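Local atomic coordinates of acetylxylan esterase / glucomannan deacetylase (Cellvibrio japonicus, PDB entry 2WAA), a protein that removes acetyl groups from plant cell wall polysaccharides, deacetylating acetylated xylan and glucomannan with equal efficiency. Residues A32-G37 with G110-K115; L43-G49 with S94-E100; R51-Q57 with Q83-F89; N62-I68 with T158-R164. All coordinates share one frame; numbering follows the deposited sequence.

Overall arrangement
From the N terminus, the chain opens contact 1 at strand 34-36 and closes that loop when strand 112-119 returns antiparallel beside it. Within this span, strand 42-48 pairs with 94-103 in contact 2, and inside that in turn strand 51-58 pairs with 84-91 in contact 3. The three therefore nest, with contact 3 innermost. Contacts 1 and 3 share one sheet and contact 2 belongs to the other; Leu43, Phe89 and Val99 help pack the two together. Contact 4 starts on strand 63-69, a neighbour of 94-103, but ends beyond the sandwich in a loop of the esterase domain. It crosses the other three and ties the two domains together.

Contact 1 (A32-G37 with G110-K115); sequences ASLTFG and GQVTLK
Gln111 comes alongside Thr35 and Gly37, with its CB 3.8 Å from Thr35 CG2, while its NE2 turns off to Asn107. Strand pairing is established at Val112. Its N donates to Phe36 O over 2.8 Å, and Val112 O receives Phe36 N in return. That same carbonyl oxygen lies over one face of the Phe36 ring, displaced toward the rim. The ring gets there because Phe36 CG stands between its own backbone N and carbonyl carbon (chi1 45°), which swings it across the partner strand until CZ rests 3.6 Å from Val112 CG1. Thr113 projects from the other face of the sheet and pairs with Thr35. Their OG1 atoms are hydrogen-bonded at 2.9 Å, and either could be the donor. The two side chains have matching rotamers, each hydroxyl beside its own backbone N, and Asn29 adds a second partner for Thr35 OG1. Leu114 then exchanges two backbone bonds with Leu34, using both its N and its O. At Lys115, the CA closes on Ser33 CB at 3.6 Å, whereas NZ leads away to Gln83; Ser33 OG is held by Asp31 and Asn29. On its far side, strand 112-119 bonds to strand 51-58, with Leu114 touching Ala54 and Met56. Phe36 and Leu114 also meet Leu43 of strand 42-48, so this face looks into the interior between the two sheets.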
# COMPACT_ATOMS: atom_id res chain seq x y z
N ALA A 32 -9.48 6.48 -20.25
CA ALA A 32 -9.64 7.25 -18.97
C ALA A 32 -10.05 6.41 -17.77
O ALA A 32 -10.44 6.96 -16.71
CB ALA A 32 -10.60 8.49 -19.15
N SER A 33 -9.97 5.08 -17.89
CA SER A 33 -10.09 4.21 -16.71
C SER A 33 -8.77 4.25 -15.93
O SER A 33 -7.72 4.68 -16.48
CB SER A 33 -10.47 2.78 -17.12
OG SER A 33 -9.43 2.21 -17.92
N LEU A 34 -8.80 3.80 -14.67
CA LEU A 34 -7.59 3.64 -13.85
C LEU A 34 -7.42 2.18 -13.52
O LEU A 34 -8.37 1.48 -13.19
CB LEU A 34 -7.72 4.40 -12.52
CG LEU A 34 -7.89 5.90 -12.67
CD1 LEU A 34 -8.06 6.42 -11.19
CD2 LEU A 34 -6.66 6.45 -13.38
N THR A 35 -6.16 1.75 -13.58
CA THR A 35 -5.82 0.39 -13.19
C THR A 35 -4.77 0.45 -12.08
O THR A 35 -3.88 1.30 -12.11
CB THR A 35 -5.30 -0.42 -14.42
OG1 THR A 35 -6.32 -0.43 -15.43
CG2 THR A 35 -5.05 -1.86 -14.02
N PHE A 36 -4.91 -0.45 -11.11
CA PHE A 36 -4.01 -0.46 -9.99
C PHE A 36 -3.79 -1.86 -9.44
O PHE A 36 -4.65 -2.75 -9.58
CB PHE A 36 -4.51 0.51 -8.90
CG PHE A 36 -5.99 0.41 -8.61
CD1 PHE A 36 -6.48 -0.43 -7.60
CD2 PHE A 36 -6.89 1.16 -9.36
CE1 PHE A 36 -7.83 -0.54 -7.34
CE2 PHE A 36 -8.28 1.08 -9.10
CZ PHE A 36 -8.74 0.21 -8.08
N GLY A 37 -2.61 -2.04 -8.82
CA GLY A 37 -2.21 -3.33 -8.33
C GLY A 37 -1.71 -3.30 -6.88
O GLY A 37 -1.81 -4.31 -6.20
N GLY A 110 -3.79 -9.78 -8.70
CA GLY A 110 -4.23 -9.28 -9.99
C GLY A 110 -4.19 -7.76 -9.96
O GLY A 110 -3.71 -7.14 -9.00
N GLN A 111 -4.70 -7.16 -11.02
CA GLN A 111 -4.86 -5.72 -11.03
C GLN A 111 -6.33 -5.42 -11.21
O GLN A 111 -7.08 -6.20 -11.85
CB GLN A 111 -4.04 -5.07 -12.16
CG GLN A 111 -2.56 -4.95 -11.82
CD GLN A 111 -1.86 -6.23 -12.04
OE1 GLN A 111 -2.21 -6.97 -12.98
NE2 GLN A 111 -0.83 -6.54 -11.21
N VAL A 112 -6.77 -4.33 -10.59
CA VAL A 112 -8.19 -3.95 -10.64
C VAL A 112 -8.32 -2.72 -11.51
O VAL A 112 -7.45 -1.86 -11.47
CB VAL A 112 -8.68 -3.60 -9.24
CG1 VAL A 112 -10.08 -2.87 -9.28
CG2 VAL A 112 -8.75 -4.87 -8.36
N THR A 113 -9.42 -2.62 -12.28
CA THR A 113 -9.64 -1.43 -13.10
C THR A 113 -11.00 -0.83 -12.69
O THR A 113 -11.99 -1.55 -12.55
CB THR A 113 -9.69 -1.83 -14.59
OG1 THR A 113 -8.40 -2.33 -14.97
CG2 THR A 113 -10.14 -0.61 -15.50
N LEU A 114 -11.01 0.48 -12.46
CA LEU A 114 -12.25 1.20 -12.28
C LEU A 114 -12.40 1.96 -13.58
O LEU A 114 -11.49 2.71 -13.96
CB LEU A 114 -12.12 2.20 -11.13
CG LEU A 114 -13.29 3.18 -11.08
CD1 LEU A 114 -14.60 2.45 -10.87
CD2 LEU A 114 -13.03 4.23 -9.95
N LYS A 115 -13.51 1.77 -14.29
CA LYS A 115 -13.68 2.46 -15.60
C LYS A 115 -14.42 3.79 -15.51
O LYS A 115 -14.00 4.80 -16.09
CB LYS A 115 -14.42 1.55 -16.60
CG LYS A 115 -13.64 0.28 -16.85
CD LYS A 115 -14.23 -0.52 -18.03
CE LYS A 115 -13.32 -1.71 -18.38
NZ LYS A 115 -13.91 -2.53 -19.49

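Contact 2 (L43-G49 with S94-E100); sequences LSTIVAG and SGEHRVE
Thr45, Val47 and Gly49 trade pairs of backbone N-H...O bonds with Val99, His97 and Gly95, six in all, between strands that run almost exactly antiparallel. The last, from Gly95 N at 3.1 Å, is straight at its hydrogen but meets Gly49 O from above the carbonyl plane, 55° out of it, where the chain turns a corner at Gly49. Apolar packing is by branch. Thr45 and Val99 run alongside each other in the same direction, with Thr45 CG2 3.9 Å from Val99 CB. On the opposite face, Ile46 CG2 lies 4.0 Å from Glu96 CG. Among polar groups, the His97 ring turns an edge to Gly49 O, with CD2 3.7 Å from that oxygen, while ND1 is hydrogen-bonded to Asp70. A water sits 2.8 Å from Ser44 OG and extends a weak link to Arg98 NH2. The inward face, Thr45, Val47 and Val99 against Leu117, Leu119 and Phe89, is mostly apolar but includes His97, whose ring meets Phe89 and Phe91. The opposite face, partly overlaid by Leu125 and Pro128, mixes Ile46 and Ala48 with Ser44, Glu96 and Arg98. The Asp70 carboxylate would be expected to favour a protonated His97 imidazole.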
# COMPACT_ATOMS: atom_id res chain seq x y z
N LEU A 43 -9.67 5.42 -3.78
CA LEU A 43 -10.33 6.34 -4.72
C LEU A 43 -11.57 6.83 -4.01
O LEU A 43 -12.31 6.04 -3.41
CB LEU A 43 -10.72 5.63 -6.00
CG LEU A 43 -9.70 4.70 -6.65
CD1 LEU A 43 -10.18 4.18 -8.03
CD2 LEU A 43 -8.45 5.40 -6.78
N SER A 44 -11.79 8.15 -4.05
CA SER A 44 -12.87 8.69 -3.22
C SER A 44 -13.58 9.82 -3.93
O SER A 44 -13.01 10.53 -4.75
CB SER A 44 -12.38 9.17 -1.83
OG SER A 44 -11.26 10.09 -1.89
N THR A 45 -14.84 10.03 -3.54
CA THR A 45 -15.63 11.06 -4.21
C THR A 45 -16.70 11.48 -3.18
O THR A 45 -17.09 10.70 -2.29
CB THR A 45 -16.29 10.55 -5.52
OG1 THR A 45 -17.12 11.57 -6.09
CG2 THR A 45 -17.21 9.33 -5.26
N ILE A 46 -17.18 12.71 -3.32
CA ILE A 46 -18.31 13.17 -2.48
C ILE A 46 -19.38 13.58 -3.49
O ILE A 46 -19.07 14.23 -4.50
CB ILE A 46 -17.92 14.39 -1.66
CG1 ILE A 46 -16.86 14.02 -0.60
CG2 ILE A 46 -19.11 14.90 -0.88
CD1 ILE A 46 -16.00 15.19 -0.22
N VAL A 47 -20.61 13.14 -3.29
CA VAL A 47 -21.64 13.36 -4.31
C VAL A 47 -22.94 13.84 -3.70
O VAL A 47 -23.17 13.65 -2.52
CB VAL A 47 -21.98 12.05 -5.09
CG1 VAL A 47 -20.77 11.59 -5.93
CG2 VAL A 47 -22.47 10.91 -4.13
N ALA A 48 -23.81 14.43 -4.52
CA ALA A 48 -25.19 14.76 -4.06
C ALA A 48 -26.10 13.91 -4.93
O ALA A 48 -26.18 14.12 -6.13
CB ALA A 48 -25.47 16.27 -4.26
N GLY A 49 -26.74 12.90 -4.34
CA GLY A 49 -27.60 12.00 -5.08
C GLY A 49 -28.08 10.81 -4.29
O GLY A 49 -27.80 10.67 -3.08
N SER A 94 -32.19 11.57 -2.29
CA SER A 94 -30.89 12.16 -2.56
C SER A 94 -30.34 12.81 -1.28
O SER A 94 -31.09 13.39 -0.50
CB SER A 94 -31.04 13.21 -3.66
OG SER A 94 -29.79 13.74 -4.04
N GLY A 95 -29.03 12.71 -1.07
CA GLY A 95 -28.36 13.43 0.02
C GLY A 95 -26.88 13.52 -0.32
O GLY A 95 -26.44 13.01 -1.35
N GLU A 96 -26.10 14.19 0.52
CA GLU A 96 -24.68 14.31 0.25
C GLU A 96 -24.03 13.06 0.88
O GLU A 96 -24.31 12.73 2.04
CB GLU A 96 -24.14 15.59 0.87
CG GLU A 96 -22.69 15.71 0.67
CD GLU A 96 -22.18 17.04 1.12
OE1 GLU A 96 -22.91 18.04 0.94
OE2 GLU A 96 -21.05 17.07 1.64
N HIS A 97 -23.16 12.36 0.13
CA HIS A 97 -22.56 11.10 0.63
C HIS A 97 -21.09 11.06 0.23
O HIS A 97 -20.72 11.48 -0.87
CB HIS A 97 -23.28 9.86 0.06
CG HIS A 97 -24.69 9.74 0.56
ND1 HIS A 97 -24.98 9.40 1.87
CD2 HIS A 97 -25.87 10.04 -0.03
CE1 HIS A 97 -26.30 9.46 2.04
NE2 HIS A 97 -26.86 9.84 0.90
N ARG A 98 -20.28 10.53 1.14
CA ARG A 98 -18.85 10.37 0.90
C ARG A 98 -18.65 8.91 0.55
O ARG A 98 -19.21 8.03 1.21
CB ARG A 98 -18.04 10.73 2.15
CG ARG A 98 -16.56 10.32 2.06
CD ARG A 98 -15.68 10.86 3.21
NE ARG A 98 -14.25 10.70 2.90
CZ ARG A 98 -13.63 9.53 2.79
NH1 ARG A 98 -14.31 8.41 2.95
NH2 ARG A 98 -12.34 9.47 2.50
N VAL A 99 -17.84 8.63 -0.48
CA VAL A 99 -17.66 7.25 -0.94
C VAL A 99 -16.18 6.97 -1.13
O VAL A 99 -15.48 7.77 -1.76
CB VAL A 99 -18.34 7.07 -2.30
CG1 VAL A 99 -18.14 5.67 -2.82
CG2 VAL A 99 -19.84 7.37 -2.16
N GLU A 100 -15.69 5.87 -0.55
CA GLU A 100 -14.27 5.50 -0.69
C GLU A 100 -14.18 4.04 -1.14
O GLU A 100 -14.92 3.17 -0.62
CB GLU A 100 -13.49 5.67 0.66
CG GLU A 100 -11.96 5.57 0.43
CD GLU A 100 -11.12 5.82 1.70
OE1 GLU A 100 -11.69 5.78 2.82
OE2 GLU A 100 -9.90 6.05 1.58
O HOH W 1 -10.62 10.60 0.76

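Contact 3 (R51-Q57 with Q83-F89); sequences RLTAEMQ and QQTVELF
A classic beta bulge sets two residues, Leu88 and Phe89, opposite the single residue Leu52 and shifts the register by one. Leu52 O takes Leu88 N at 2.8 Å and, more weakly, Phe89 N at 3.3 Å, while Leu52 N goes to Phe89 O. The Phe89 ring folds back over the partner backbone: Leu52 N lies over the centre of one face, and CE2 comes within 3.5 Å of Leu52 CB. Leu88 CD1 meets Leu52 CD2, so the extra residue packs on the same leucine.

On the other face, Arg51 grips Glu87 side-on. Its NE (2.8 Å) and NH2 (2.9 Å) both reach Glu87 OE1, which lies in the guanidinium plane and is approached on its anti side. The carboxylate stands nearly perpendicular to the guanidinium, 87° between planes, and Thr53 CG2 sits over the guanidinium centre. Further along, Glu55 is bent at chi2 (-54°), bringing its carboxylate back over the neighbouring strand. Its OE2 receives Thr85 OG1 at 2.8 Å through the syn lone pair, and its OE1 receives Gln83 NE2 at 3.0 Å on the anti side; Gln83 OE1 in turn accepts from Lys115 NZ. Each Glu55 oxygen thus has its own donor, which should restrain rotation of the group. Gln84 doubles its hold on Met56 O: the backbone N bonds nearly end-on, and NE2 comes from above the carbonyl plane; its OE1 goes to Asp80.

The whole is a bulged, twisted antiparallel pair at one side of a two-sheet beta sandwich, consistent with the galactose-binding-domain-like fold of CE2 N-terminal domains.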
# COMPACT_ATOMS: atom_id res chain seq x y z
N ARG A 51 -28.03 7.34 -5.72
CA ARG A 51 -27.42 6.06 -6.08
C ARG A 51 -26.10 6.33 -6.80
O ARG A 51 -25.96 7.32 -7.57
CB ARG A 51 -28.35 5.21 -7.00
CG ARG A 51 -27.85 3.79 -7.23
CD ARG A 51 -28.87 2.92 -8.02
NE ARG A 51 -28.47 1.52 -7.97
CZ ARG A 51 -28.23 0.77 -9.04
NH1 ARG A 51 -28.43 1.28 -10.25
NH2 ARG A 51 -27.81 -0.48 -8.91
N LEU A 52 -25.11 5.49 -6.51
CA LEU A 52 -23.81 5.59 -7.19
C LEU A 52 -23.33 4.18 -7.53
O LEU A 52 -23.35 3.27 -6.67
CB LEU A 52 -22.79 6.34 -6.33
CG LEU A 52 -21.42 6.60 -6.99
CD1 LEU A 52 -21.53 7.66 -8.12
CD2 LEU A 52 -20.43 7.07 -5.88
N THR A 53 -22.97 3.96 -8.80
CA THR A 53 -22.45 2.67 -9.24
C THR A 53 -21.10 2.88 -9.91
O THR A 53 -20.80 3.97 -10.40
CB THR A 53 -23.39 1.88 -10.23
OG1 THR A 53 -23.49 2.61 -11.47
CG2 THR A 53 -24.79 1.68 -9.63
N ALA A 54 -20.31 1.82 -9.95
CA ALA A 54 -19.02 1.84 -10.64
C ALA A 54 -18.89 0.64 -11.56
O ALA A 54 -19.33 -0.46 -11.22
CB ALA A 54 -17.94 1.77 -9.60
N GLU A 55 -18.25 0.84 -12.71
CA GLU A 55 -17.92 -0.28 -13.59
C GLU A 55 -16.50 -0.75 -13.22
O GLU A 55 -15.53 0.03 -13.34
CB GLU A 55 -17.93 0.19 -15.04
CG GLU A 55 -19.35 0.56 -15.51
CD GLU A 55 -20.34 -0.55 -15.30
OE1 GLU A 55 -20.05 -1.69 -15.70
OE2 GLU A 55 -21.45 -0.28 -14.77
N MET A 56 -16.38 -1.98 -12.75
CA MET A 56 -15.08 -2.47 -12.29
C MET A 56 -14.81 -3.86 -12.83
O MET A 56 -15.72 -4.54 -13.30
CB MET A 56 -15.02 -2.51 -10.75
CG MET A 56 -15.43 -1.18 -10.14
SD MET A 56 -15.11 -1.12 -8.38
CE MET A 56 -13.32 -0.89 -8.39
N GLN A 57 -13.55 -4.27 -12.75
CA GLN A 57 -13.13 -5.62 -13.20
C GLN A 57 -11.78 -5.89 -12.55
O GLN A 57 -11.06 -4.93 -12.26
CB GLN A 57 -13.04 -5.66 -14.74
CG GLN A 57 -12.12 -4.65 -15.37
CD GLN A 57 -11.98 -4.77 -16.93
OE1 GLN A 57 -12.65 -5.58 -17.59
NE2 GLN A 57 -11.11 -3.96 -17.50
N GLN A 83 -16.13 -7.32 -16.61
CA GLN A 83 -16.66 -6.04 -16.17
C GLN A 83 -18.01 -6.27 -15.48
O GLN A 83 -18.84 -7.05 -15.96
CB GLN A 83 -16.85 -5.11 -17.38
CG GLN A 83 -17.15 -3.67 -16.95
CD GLN A 83 -17.34 -2.75 -18.15
OE1 GLN A 83 -16.64 -2.89 -19.15
NE2 GLN A 83 -18.28 -1.79 -18.06
N GLN A 84 -18.23 -5.57 -14.37
CA GLN A 84 -19.48 -5.68 -13.61
C GLN A 84 -19.85 -4.30 -13.05
O GLN A 84 -18.98 -3.52 -12.67
CB GLN A 84 -19.27 -6.67 -12.43
CG GLN A 84 -18.27 -6.16 -11.36
CD GLN A 84 -17.17 -7.19 -11.01
OE1 GLN A 84 -17.31 -8.00 -10.06
NE2 GLN A 84 -16.06 -7.17 -11.79
N THR A 85 -21.14 -4.00 -13.04
CA THR A 85 -21.62 -2.83 -12.35
C THR A 85 -21.64 -3.12 -10.84
O THR A 85 -22.33 -4.04 -10.39
CB THR A 85 -23.06 -2.53 -12.76
OG1 THR A 85 -23.10 -2.41 -14.19
CG2 THR A 85 -23.52 -1.21 -12.08
N VAL A 86 -20.89 -2.34 -10.09
CA VAL A 86 -20.82 -2.46 -8.64
C VAL A 86 -21.62 -1.34 -8.01
O VAL A 86 -21.31 -0.17 -8.21
CB VAL A 86 -19.35 -2.39 -8.14
CG1 VAL A 86 -19.26 -2.50 -6.59
CG2 VAL A 86 -18.50 -3.49 -8.81
N GLU A 87 -22.65 -1.68 -7.25
CA GLU A 87 -23.42 -0.64 -6.56
C GLU A 87 -22.65 -0.19 -5.33
O GLU A 87 -22.27 -1.03 -4.50
CB GLU A 87 -24.78 -1.20 -6.10
CG GLU A 87 -25.65 -0.07 -5.49
CD GLU A 87 -27.06 -0.58 -5.15
OE1 GLU A 87 -27.93 -0.49 -6.03
OE2 GLU A 87 -27.26 -1.06 -4.03
N LEU A 88 -22.37 1.10 -5.23
CA LEU A 88 -21.62 1.62 -4.10
C LEU A 88 -22.59 2.07 -3.02
O LEU A 88 -22.40 1.73 -1.85
CB LEU A 88 -20.72 2.80 -4.55
CG LEU A 88 -19.64 2.40 -5.61
CD1 LEU A 88 -18.90 3.64 -6.09
CD2 LEU A 88 -18.69 1.31 -5.12
N PHE A 89 -23.65 2.78 -3.39
CA PHE A 89 -24.72 3.05 -2.42
C PHE A 89 -26.03 3.27 -3.16
O PHE A 89 -26.04 3.52 -4.36
CB PHE A 89 -24.37 4.26 -1.50
CG PHE A 89 -24.54 5.62 -2.15
CD1 PHE A 89 -25.78 6.23 -2.28
CD2 PHE A 89 -23.41 6.33 -2.55
CE1 PHE A 89 -25.91 7.54 -2.85
CE2 PHE A 89 -23.51 7.60 -3.11
CZ PHE A 89 -24.77 8.22 -3.25

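Contact 4 (N62-I68 with T158-R164); sequences NSWIDVI and TRWWNAR
Trp64 carries its indole beside its own backbone N (chi1 -70°), and Arg159 sends CG anti to N (chi1 -165°), which lays its aliphatic stem on one face of that indole. Arg159 CG stands 3.6 Å from the centroid of the six-membered ring, nearly straight above it, a CH-pi contact, and Arg159 CB is 3.5 Å from Trp64 CZ2. The guanidinium beyond turns off to Glu154; the side chains of Arg159 and Asp314, the latter inferred to belong to the charge relay, are about 11 Å apart. At the edge of the indole, in its plane, lies Thr158 OG1, which receives a weak bond from Trp64 NE1 at 3.1 Å. The same hydroxyl is 3.0 Å from Asn62 O and equally 3.0 Å from Asn62 OD1, two acceptors within range of its one proton. A water carries Asn62 OD1 on to Thr158 N. At the other end, Arg164 bends at chi3 to bring NH1 within 2.7 Å of Asp66 OD2, a salt bridge in the guanidinium plane but above the carboxylate plane. Its CD passes Ile68 CD1 at 3.8 Å. A second water donates to Asp66 OD2 and Asn162 OD1 and accepts from Arg164 N; Asn162 ND2 is hydrogen-bonded to Glu165.

With Arg104 also bridged to OD2 and Ser76 bonded to OD1, Asp66 is probably held ionised. This junction between the two domains is thus largely polar and water-linked, with apolar contact at the Trp64 face and at Ile68.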
# COMPACT_ATOMS: atom_id res chain seq x y z
N ASN A 62 -9.64 -12.44 -8.70
CA ASN A 62 -9.15 -12.85 -7.40
C ASN A 62 -8.77 -11.63 -6.53
O ASN A 62 -7.95 -11.75 -5.61
CB ASN A 62 -7.92 -13.74 -7.66
CG ASN A 62 -7.54 -14.60 -6.47
OD1 ASN A 62 -8.36 -14.89 -5.62
ND2 ASN A 62 -6.27 -15.07 -6.46
N SER A 63 -9.35 -10.47 -6.86
CA SER A 63 -8.99 -9.19 -6.19
C SER A 63 -10.14 -8.66 -5.30
O SER A 63 -11.33 -8.74 -5.66
CB SER A 63 -8.65 -8.11 -7.22
OG SER A 63 -7.63 -8.55 -8.11
N TRP A 64 -9.79 -8.08 -4.16
CA TRP A 64 -10.81 -7.58 -3.25
C TRP A 64 -10.67 -6.08 -3.05
O TRP A 64 -9.54 -5.52 -3.04
CB TRP A 64 -10.65 -8.23 -1.85
CG TRP A 64 -11.03 -9.74 -1.84
CD1 TRP A 64 -10.26 -10.81 -2.26
CD2 TRP A 64 -12.27 -10.29 -1.37
NE1 TRP A 64 -10.95 -11.98 -2.05
CE2 TRP A 64 -12.18 -11.70 -1.51
CE3 TRP A 64 -13.43 -9.74 -0.78
CZ2 TRP A 64 -13.22 -12.56 -1.15
CZ3 TRP A 64 -14.47 -10.58 -0.40
CH2 TRP A 64 -14.37 -11.99 -0.59
N ILE A 65 -11.82 -5.45 -2.86
CA ILE A 65 -11.85 -4.05 -2.47
C ILE A 65 -12.75 -3.89 -1.23
O ILE A 65 -13.62 -4.74 -0.95
CB ILE A 65 -12.41 -3.18 -3.61
CG1 ILE A 65 -13.87 -3.61 -3.95
CG2 ILE A 65 -11.45 -3.24 -4.85
CD1 ILE A 65 -14.59 -2.68 -4.92
N ASP A 66 -12.51 -2.80 -0.49
CA ASP A 66 -13.47 -2.31 0.52
C ASP A 66 -14.21 -1.10 -0.04
O ASP A 66 -13.62 -0.28 -0.75
CB ASP A 66 -12.76 -1.83 1.80
CG ASP A 66 -12.39 -3.02 2.74
OD1 ASP A 66 -13.17 -3.98 2.83
OD2 ASP A 66 -11.33 -2.95 3.41
N VAL A 67 -15.50 -1.00 0.27
CA VAL A 67 -16.28 0.16 -0.15
C VAL A 67 -16.81 0.74 1.17
O VAL A 67 -17.35 0.02 1.99
CB VAL A 67 -17.49 -0.24 -1.03
CG1 VAL A 67 -18.34 1.06 -1.36
CG2 VAL A 67 -17.00 -0.87 -2.36
N ILE A 68 -16.56 2.01 1.39
CA ILE A 68 -16.98 2.67 2.63
C ILE A 68 -17.84 3.88 2.28
O ILE A 68 -17.41 4.78 1.55
CB ILE A 68 -15.81 3.10 3.50
CG1 ILE A 68 -14.87 1.89 3.76
CG2 ILE A 68 -16.32 3.71 4.81
CD1 ILE A 68 -13.49 2.29 4.11
N THR A 158 -7.32 -14.78 -0.87
CA THR A 158 -6.99 -13.37 -1.06
C THR A 158 -7.87 -12.44 -0.21
O THR A 158 -7.54 -11.26 -0.03
CB THR A 158 -7.04 -12.91 -2.54
OG1 THR A 158 -8.33 -13.25 -3.08
CG2 THR A 158 -5.95 -13.64 -3.33
N ARG A 159 -8.97 -12.97 0.35
CA ARG A 159 -9.78 -12.21 1.30
C ARG A 159 -9.05 -11.88 2.60
O ARG A 159 -9.37 -10.90 3.28
CB ARG A 159 -11.10 -12.97 1.61
CG ARG A 159 -12.15 -12.05 2.29
CD ARG A 159 -13.19 -12.90 3.05
NE ARG A 159 -12.51 -13.78 4.01
CZ ARG A 159 -11.93 -13.39 5.13
NH1 ARG A 159 -11.96 -12.12 5.49
NH2 ARG A 159 -11.30 -14.28 5.92
N TRP A 160 -8.02 -12.65 2.92
CA TRP A 160 -7.28 -12.41 4.13
C TRP A 160 -6.48 -11.10 4.14
O TRP A 160 -6.01 -10.69 5.20
CB TRP A 160 -6.32 -13.58 4.36
CG TRP A 160 -6.97 -14.82 4.91
CD1 TRP A 160 -8.28 -15.24 4.76
CD2 TRP A 160 -6.31 -15.83 5.66
NE1 TRP A 160 -8.47 -16.43 5.42
CE2 TRP A 160 -7.27 -16.84 5.96
CE3 TRP A 160 -4.98 -16.01 6.09
CZ2 TRP A 160 -6.97 -17.98 6.71
CZ3 TRP A 160 -4.67 -17.14 6.84
CH2 TRP A 160 -5.66 -18.11 7.13
N TRP A 161 -6.28 -10.47 2.98
CA TRP A 161 -5.53 -9.22 2.96
C TRP A 161 -6.38 -8.01 3.39
O TRP A 161 -7.54 -7.87 2.98
CB TRP A 161 -5.01 -8.95 1.53
CG TRP A 161 -3.72 -9.64 1.17
CD1 TRP A 161 -2.56 -9.01 0.83
CD2 TRP A 161 -3.46 -11.06 1.03
NE1 TRP A 161 -1.58 -9.94 0.52
CE2 TRP A 161 -2.10 -11.19 0.63
CE3 TRP A 161 -4.24 -12.22 1.22
CZ2 TRP A 161 -1.49 -12.43 0.42
CZ3 TRP A 161 -3.63 -13.47 0.97
CH2 TRP A 161 -2.26 -13.56 0.61
N ASN A 162 -5.80 -7.13 4.20
CA ASN A 162 -6.53 -5.93 4.62
C ASN A 162 -5.58 -4.76 4.65
O ASN A 162 -4.69 -4.71 5.50
CB ASN A 162 -7.14 -6.21 5.99
CG ASN A 162 -8.02 -5.08 6.47
OD1 ASN A 162 -7.88 -3.92 6.04
ND2 ASN A 162 -8.87 -5.38 7.45
N ALA A 163 -5.74 -3.79 3.75
CA ALA A 163 -4.80 -2.66 3.66
C ALA A 163 -5.08 -1.61 4.74
O ALA A 163 -4.15 -1.08 5.36
CB ALA A 163 -4.90 -2.01 2.25
N ARG A 164 -6.37 -1.29 4.95
CA ARG A 164 -6.78 -0.21 5.87
C ARG A 164 -6.25 -0.44 7.28
O ARG A 164 -5.98 0.53 8.00
CB ARG A 164 -8.31 -0.16 6.04
CG ARG A 164 -9.16 0.61 5.08
CD ARG A 164 -10.66 0.03 5.12
NE ARG A 164 -11.07 -0.39 6.47
CZ ARG A 164 -11.45 -1.62 6.87
NH1 ARG A 164 -11.54 -2.71 6.05
NH2 ARG A 164 -11.76 -1.78 8.14
O HOH W 2 -8.28 -16.31 -3.21
O HOH W 3 -8.56 -2.75 3.81